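Local coordinates for protein luciferase-like enzymeAMP-CoA-ligase (Zophobas atratus, PDB 4W8O) that probably activates carboxylic acids as adenylates and joins them to coenzyme A, as a luciferase-like member of the AMP-binding (ANL) superfamily, at residues F23-C28 with S50-S55; I35-G40 with K44-S49; G235-F238 with T243-F246. All coordinates share one frame; numbering follows the deposited sequence.

Interaction 1: residues F23-C28 with S50-S55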
# COMPACT_ATOMS: atom_id res chain seq x y z
N PHE A 23 7.48 -7.82 -12.57
CA PHE A 23 7.09 -8.50 -11.34
C PHE A 23 5.65 -9.01 -11.43
O PHE A 23 5.40 -10.20 -11.32
CB PHE A 23 7.25 -7.57 -10.15
CG PHE A 23 6.66 -8.11 -8.87
CD1 PHE A 23 7.34 -9.08 -8.14
CD2 PHE A 23 5.45 -7.63 -8.39
CE1 PHE A 23 6.81 -9.58 -6.97
CE2 PHE A 23 4.92 -8.12 -7.21
CZ PHE A 23 5.59 -9.10 -6.51
N LEU A 24 4.72 -8.10 -11.66
CA LEU A 24 3.30 -8.45 -11.67
C LEU A 24 2.99 -9.52 -12.73
O LEU A 24 2.23 -10.45 -12.49
CB LEU A 24 2.45 -7.21 -11.92
CG LEU A 24 2.48 -6.13 -10.83
CD1 LEU A 24 1.86 -4.85 -11.35
CD2 LEU A 24 1.76 -6.59 -9.57
N PHE A 25 3.60 -9.35 -13.91
CA PHE A 25 3.45 -10.28 -15.04
C PHE A 25 3.94 -11.68 -14.68
O PHE A 25 3.21 -12.67 -14.85
CB PHE A 25 4.25 -9.74 -16.24
CG PHE A 25 3.90 -10.37 -17.56
CD1 PHE A 25 2.89 -9.83 -18.36
CD2 PHE A 25 4.59 -11.48 -18.03
CE1 PHE A 25 2.57 -10.41 -19.58
CE2 PHE A 25 4.29 -12.04 -19.25
CZ PHE A 25 3.27 -11.51 -20.03
N GLU A 26 5.16 -11.75 -14.15
CA GLU A 26 5.74 -13.02 -13.70
C GLU A 26 4.89 -13.70 -12.63
O GLU A 26 4.69 -14.92 -12.68
CB GLU A 26 7.16 -12.79 -13.17
CG GLU A 26 7.84 -14.02 -12.59
CD GLU A 26 9.12 -13.70 -11.82
OE1 GLU A 26 9.68 -12.59 -12.00
OE2 GLU A 26 9.56 -14.56 -11.03
N CYS A 27 4.39 -12.92 -11.68
CA CYS A 27 3.52 -13.46 -10.63
C CYS A 27 2.26 -14.07 -11.24
O CYS A 27 1.86 -15.17 -10.86
CB CYS A 27 3.15 -12.37 -9.62
SG CYS A 27 4.50 -11.91 -8.52
N CYS A 28 1.66 -13.38 -12.20
CA CYS A 28 0.49 -13.91 -12.91
C CYS A 28 0.76 -15.27 -13.56
O CYS A 28 -0.05 -16.18 -13.43
CB CYS A 28 -0.03 -12.91 -13.96
SG CYS A 28 -0.99 -11.52 -13.28
N SER A 50 -6.84 -14.86 -15.60
CA SER A 50 -7.80 -13.92 -16.16
C SER A 50 -7.29 -12.48 -16.03
O SER A 50 -7.46 -11.68 -16.95
CB SER A 50 -9.15 -14.06 -15.47
OG SER A 50 -10.08 -13.12 -15.97
N VAL A 51 -6.69 -12.16 -14.90
CA VAL A 51 -6.11 -10.83 -14.70
C VAL A 51 -4.99 -10.55 -15.70
O VAL A 51 -4.89 -9.43 -16.23
CB VAL A 51 -5.59 -10.66 -13.26
CG1 VAL A 51 -4.67 -9.45 -13.15
CG2 VAL A 51 -6.77 -10.52 -12.31
N LYS A 52 -4.17 -11.56 -15.98
CA LYS A 52 -3.10 -11.44 -16.97
C LYS A 52 -3.66 -11.13 -18.36
O LYS A 52 -3.12 -10.29 -19.08
CB LYS A 52 -2.25 -12.71 -17.02
CG LYS A 52 -0.98 -12.57 -17.85
CD LYS A 52 -0.07 -13.77 -17.64
CE LYS A 52 1.01 -13.83 -18.71
NZ LYS A 52 0.49 -14.22 -20.05
N THR A 53 -4.74 -11.82 -18.72
CA THR A 53 -5.36 -11.65 -20.03
C THR A 53 -5.92 -10.24 -20.21
O THR A 53 -5.66 -9.58 -21.22
CB THR A 53 -6.47 -12.69 -20.25
OG1 THR A 53 -5.91 -14.00 -20.18
CG2 THR A 53 -7.15 -12.51 -21.61
N ARG A 54 -6.67 -9.77 -19.22
CA ARG A 54 -7.33 -8.47 -19.33
C ARG A 54 -6.31 -7.33 -19.28
O ARG A 54 -6.40 -6.40 -20.07
CB ARG A 54 -8.40 -8.31 -18.26
CG ARG A 54 -9.54 -9.32 -18.38
CD ARG A 54 -10.83 -8.80 -17.76
NE ARG A 54 -10.70 -8.56 -16.32
CZ ARG A 54 -11.32 -7.60 -15.63
NH1 ARG A 54 -12.13 -6.73 -16.22
NH2 ARG A 54 -11.12 -7.50 -14.31
N SER A 55 -5.34 -7.43 -18.37
CA SER A 55 -4.31 -6.40 -18.25
C SER A 55 -3.42 -6.34 -19.50
O SER A 55 -3.00 -5.26 -19.90
CB SER A 55 -3.46 -6.62 -16.99
OG SER A 55 -2.81 -7.88 -17.02
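K52 reaches across from its helix and lays its chain along C28 before ending over the ring of F25. The two helical segments run at 137° to each other, and their axes come no closer than 9.8 Å, so the gap is bridged by side chains and the two together bury just 214 Å². The tight part lies at the far end of the lysine: K52 CE stands 3.5 Å from F25 CZ and 3.9 Å from the centroid of the ring, 26° off its normal, which is CH-pi geometry over the face but shifted toward the rim. With CG anti to the backbone N (chi1 -164°) the F25 ring swings towards K52, while the lysine runs extended from CB and bends only at its last torsion. Nearer the backbone, C28 CB packs against K52 CD at 3.8 Å. The thiol side is looser, since C28 SG meets V51 CG1 only at 4.2 Å. F25, C28 and V51 are buried, and F238 of helix 228-239 also packs on C28, while K52, which makes the closest contact, is the one partly exposed member. One turn further on, S55 OG donates to V51 O at 2.7 Å and S55 N reaches the same oxygen from the opposite face of its plane; Y92, edge-to-face with F25, also bonds S55 OG through its hydroxyl. The helix pair is therefore held here by carbon and sulfur packing, the lysine serving through its methylenes, with K52 NZ 3.9 Å from F25 CZ and its charge carried past the buried cysteine.

Interaction 2: residues I35-G40 with K44-S49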
# COMPACT_ATOMS: atom_id res chain seq x y z
N ILE A 35 -6.70 -17.81 -7.19
CA ILE A 35 -7.60 -16.66 -7.15
C ILE A 35 -6.80 -15.41 -6.81
O ILE A 35 -6.22 -15.32 -5.74
CB ILE A 35 -8.73 -16.81 -6.10
CG1 ILE A 35 -9.52 -18.11 -6.29
CG2 ILE A 35 -9.67 -15.61 -6.18
CD1 ILE A 35 -10.21 -18.26 -7.63
N CYS A 36 -6.79 -14.44 -7.72
CA CYS A 36 -6.07 -13.19 -7.51
C CYS A 36 -6.82 -12.25 -6.55
O CYS A 36 -6.27 -11.78 -5.56
CB CYS A 36 -5.83 -12.49 -8.85
SG CYS A 36 -5.05 -10.86 -8.74
N GLN A 37 -8.09 -12.00 -6.88
CA GLN A 37 -8.90 -11.00 -6.19
C GLN A 37 -10.36 -11.45 -6.05
O GLN A 37 -10.92 -12.13 -6.93
CB GLN A 37 -8.83 -9.66 -6.94
CG GLN A 37 -9.21 -9.72 -8.42
CD GLN A 37 -9.27 -8.35 -9.08
OE1 GLN A 37 -8.91 -7.33 -8.49
NE2 GLN A 37 -9.73 -8.32 -10.33
N ILE A 38 -10.95 -11.05 -4.93
CA ILE A 38 -12.35 -11.31 -4.62
C ILE A 38 -13.00 -10.00 -4.16
O ILE A 38 -12.52 -9.38 -3.21
CB ILE A 38 -12.50 -12.34 -3.48
CG1 ILE A 38 -11.87 -13.68 -3.86
CG2 ILE A 38 -13.98 -12.55 -3.14
CD1 ILE A 38 -12.02 -14.76 -2.80
N ASP A 39 -14.07 -9.60 -4.84
CA ASP A 39 -14.97 -8.57 -4.36
C ASP A 39 -15.91 -9.13 -3.29
O ASP A 39 -16.89 -9.81 -3.59
CB ASP A 39 -15.79 -8.01 -5.53
CG ASP A 39 -16.58 -6.77 -5.15
OD1 ASP A 39 -17.07 -6.68 -4.00
OD2 ASP A 39 -16.73 -5.88 -6.01
N GLY A 40 -15.61 -8.84 -2.03
CA GLY A 40 -16.42 -9.30 -0.90
C GLY A 40 -17.87 -8.84 -0.90
O GLY A 40 -18.73 -9.51 -0.34
N LYS A 44 -17.88 -11.90 -6.25
CA LYS A 44 -17.28 -12.26 -7.53
C LYS A 44 -15.77 -12.37 -7.34
O LYS A 44 -15.21 -11.69 -6.48
CB LYS A 44 -17.59 -11.22 -8.61
CG LYS A 44 -19.07 -10.90 -8.80
CD LYS A 44 -19.83 -12.10 -9.32
CE LYS A 44 -21.32 -11.80 -9.42
NZ LYS A 44 -22.12 -13.05 -9.43
N SER A 45 -15.13 -13.21 -8.13
CA SER A 45 -13.70 -13.42 -8.01
C SER A 45 -13.06 -13.49 -9.39
O SER A 45 -13.75 -13.56 -10.40
CB SER A 45 -13.41 -14.71 -7.24
OG SER A 45 -13.70 -15.84 -8.03
N GLU A 46 -11.73 -13.45 -9.43
CA GLU A 46 -11.00 -13.54 -10.68
C GLU A 46 -9.63 -14.18 -10.45
O GLU A 46 -8.97 -13.91 -9.45
CB GLU A 46 -10.83 -12.16 -11.31
CG GLU A 46 -10.28 -12.19 -12.73
CD GLU A 46 -10.13 -10.82 -13.38
OE1 GLU A 46 -10.35 -9.79 -12.70
OE2 GLU A 46 -9.78 -10.77 -14.57
N THR A 47 -9.22 -15.03 -11.39
CA THR A 47 -7.95 -15.72 -11.29
C THR A 47 -6.81 -14.85 -11.81
O THR A 47 -7.04 -13.86 -12.51
CB THR A 47 -7.95 -17.02 -12.11
OG1 THR A 47 -8.22 -16.72 -13.48
CG2 THR A 47 -9.00 -17.97 -11.59
N TYR A 48 -5.58 -15.24 -11.45
CA TYR A 48 -4.38 -14.58 -11.96
C TYR A 48 -4.29 -14.70 -13.47
O TYR A 48 -3.87 -13.76 -14.15
CB TYR A 48 -3.12 -15.15 -11.32
CG TYR A 48 -2.83 -14.59 -9.95
CD1 TYR A 48 -2.18 -13.37 -9.79
CD2 TYR A 48 -3.21 -15.28 -8.80
CE1 TYR A 48 -1.92 -12.84 -8.54
CE2 TYR A 48 -2.95 -14.77 -7.54
CZ TYR A 48 -2.31 -13.55 -7.41
OH TYR A 48 -2.05 -13.04 -6.15
N SER A 49 -4.68 -15.85 -13.99
CA SER A 49 -4.75 -16.07 -15.43
C SER A 49 -5.64 -15.03 -16.12
O SER A 49 -5.24 -14.43 -17.11
CB SER A 49 -5.30 -17.46 -15.72
OG SER A 49 -5.52 -17.60 -17.11
O HOH W 1 -3.62 -10.66 -5.40
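Strands 35-39 and 44-47 pair antiparallel, 154° between their directions, with I38 and S45 a non-hydrogen-bonded pair and Q37 and E46 a hydrogen-bonded one. E46 N donates to Q37 O at 2.9 Å. In return E46 O takes two donors, C36 N at 2.8 Å in the carbonyl plane and Q37 N in a weak bond of 3.3 Å. Two consecutive residues facing one make a classic beta bulge, which shifts the register of this hairpin just before T47 OG1 caps helix 48-64 at S50 N; strand 44-47 is an outer strand of the nine-stranded mixed sheet. Q37 and E46 lie side by side, amide and carboxylate planes 38° apart, and Q37 NE2 gives a 2.9 Å bond to E46 OE1 on its anti side. In addition Q37 NE2 bonds L81 O, E46 OE1 forms a salt bridge with R54, and E46 OE2 is hydrogen-bonded to S50 OG. C36 CB stands over the centre of the Y48 ring, 3.6 Å from its centroid; with chi1 175°, anti to the backbone N, C36 SG lies over the same face, 4.1 Å from that centroid. A water donates to both C36 O and Y48 OH, which also bonds S242 O. An alanine in place of Y48 would probably leave C36 without this ring contact and the water and S242 O without their phenol partner. On the opposite side from Q37, I38 CG1 rests 3.9 Å from S45 CB.

Interaction 3: residues G235-F238 with T243-F246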
# COMPACT_ATOMS: atom_id res chain seq x y z
N GLY A 235 0.69 -5.70 -4.12
CA GLY A 235 2.03 -6.21 -4.42
C GLY A 235 2.39 -7.47 -3.65
O GLY A 235 2.90 -8.43 -4.22
N ARG A 236 2.10 -7.45 -2.35
CA ARG A 236 2.40 -8.55 -1.44
C ARG A 236 1.59 -9.82 -1.75
O ARG A 236 2.12 -10.92 -1.62
CB ARG A 236 2.19 -8.10 0.02
CG ARG A 236 2.23 -9.19 1.07
CD ARG A 236 3.56 -9.92 1.13
NE ARG A 236 3.49 -11.00 2.12
CZ ARG A 236 2.94 -12.19 1.90
NH1 ARG A 236 2.41 -12.51 0.72
NH2 ARG A 236 2.91 -13.08 2.88
N THR A 237 0.33 -9.68 -2.15
CA THR A 237 -0.47 -10.87 -2.48
C THR A 237 -0.04 -11.48 -3.82
O THR A 237 -0.05 -12.71 -3.97
CB THR A 237 -1.99 -10.59 -2.50
OG1 THR A 237 -2.30 -9.57 -3.45
CG2 THR A 237 -2.50 -10.18 -1.12
N PHE A 238 0.32 -10.64 -4.78
CA PHE A 238 0.88 -11.13 -6.04
C PHE A 238 2.14 -11.95 -5.79
O PHE A 238 2.33 -13.00 -6.39
CB PHE A 238 1.21 -9.97 -6.98
CG PHE A 238 0.10 -9.61 -7.92
CD1 PHE A 238 -1.06 -8.98 -7.46
CD2 PHE A 238 0.21 -9.86 -9.28
CE1 PHE A 238 -2.08 -8.64 -8.33
CE2 PHE A 238 -0.81 -9.52 -10.16
CZ PHE A 238 -1.95 -8.91 -9.68
N THR A 243 -4.49 -14.39 -2.17
CA THR A 243 -5.74 -13.78 -2.62
C THR A 243 -5.98 -12.48 -1.87
O THR A 243 -5.89 -12.44 -0.64
CB THR A 243 -6.92 -14.74 -2.38
OG1 THR A 243 -6.70 -15.94 -3.13
CG2 THR A 243 -8.24 -14.11 -2.81
N ARG A 244 -6.29 -11.42 -2.61
CA ARG A 244 -6.69 -10.14 -2.03
C ARG A 244 -8.21 -10.03 -2.01
O ARG A 244 -8.86 -10.18 -3.06
CB ARG A 244 -6.09 -8.98 -2.82
CG ARG A 244 -6.27 -7.60 -2.17
CD ARG A 244 -5.44 -6.53 -2.86
NE ARG A 244 -5.80 -6.40 -4.28
CZ ARG A 244 -6.85 -5.72 -4.75
NH1 ARG A 244 -7.67 -5.07 -3.94
NH2 ARG A 244 -7.07 -5.69 -6.06
N VAL A 245 -8.77 -9.77 -0.84
CA VAL A 245 -10.21 -9.53 -0.70
C VAL A 245 -10.47 -8.07 -0.32
O VAL A 245 -9.77 -7.50 0.51
CB VAL A 245 -10.83 -10.48 0.35
CG1 VAL A 245 -12.36 -10.43 0.28
CG2 VAL A 245 -10.33 -11.91 0.13
N PHE A 246 -11.47 -7.46 -0.94
CA PHE A 246 -11.83 -6.09 -0.62
C PHE A 246 -13.33 -5.95 -0.40
O PHE A 246 -14.13 -6.76 -0.87
CB PHE A 246 -11.34 -5.12 -1.70
CG PHE A 246 -11.88 -5.40 -3.08
CD1 PHE A 246 -13.10 -4.87 -3.48
CD2 PHE A 246 -11.18 -6.21 -3.96
CE1 PHE A 246 -13.60 -5.14 -4.74
CE2 PHE A 246 -11.68 -6.48 -5.22
CZ PHE A 246 -12.90 -5.95 -5.61
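T237 overlaps the first carbon of the R244 side chain: its OG1 lies 3.9 Å and its CG2 4.1 Å from R244 CB, the two side chains crossing at about a right angle. The contact packs helix 228-239 onto strand 243-246, the last two elements of a beta-alpha-beta unit that starts with strand 218-221. T237 also touches I219 of that first strand, so one helix residue rests on both neighbouring parallel strands. The interface is small, 115 Å² in all, and built from van der Waals contact. The hydroxyl turns back to its own helix, where T237 OG1, set between the backbone N and the carbonyl carbon (chi1 59°), is engaged with L234 O; towards the strand OG1 makes just the 3.9 Å contact with R244 CB. R244 starts with CG anti to the backbone N and bends at chi3 (59°), and its NH1 bonds H221 NE2, so its polar end is engaged well beyond the threonine. T243 takes part through its backbone, its own side chain pointing away from the helix and its OG1 bonding I35 O. The methyl of T237 completes the overlap, with CG2 4.1 Å from T243 O.

From the N terminus, helix 20-30 leads into the hairpin of strands 35-39 and 44-47 and then helix 48-64. Interaction 1 closes the loop between the two helices, and interaction 2, nested inside it, closes the hairpin's short turn. Interaction 3 follows much later in series, closing the connection from helix 228-239 to strand 243-246. The first two share helix 48-64, where V51 packs on C36. Strand 243-246 lies beside strand 35-39 in the mixed sheet, bringing interactions 2 and 3 together, while F238 packs against L24, C27 and C28 of interaction 1. Together they join helix to helix, strand to strand at the sheet's edge, and crossover helix to inner strand.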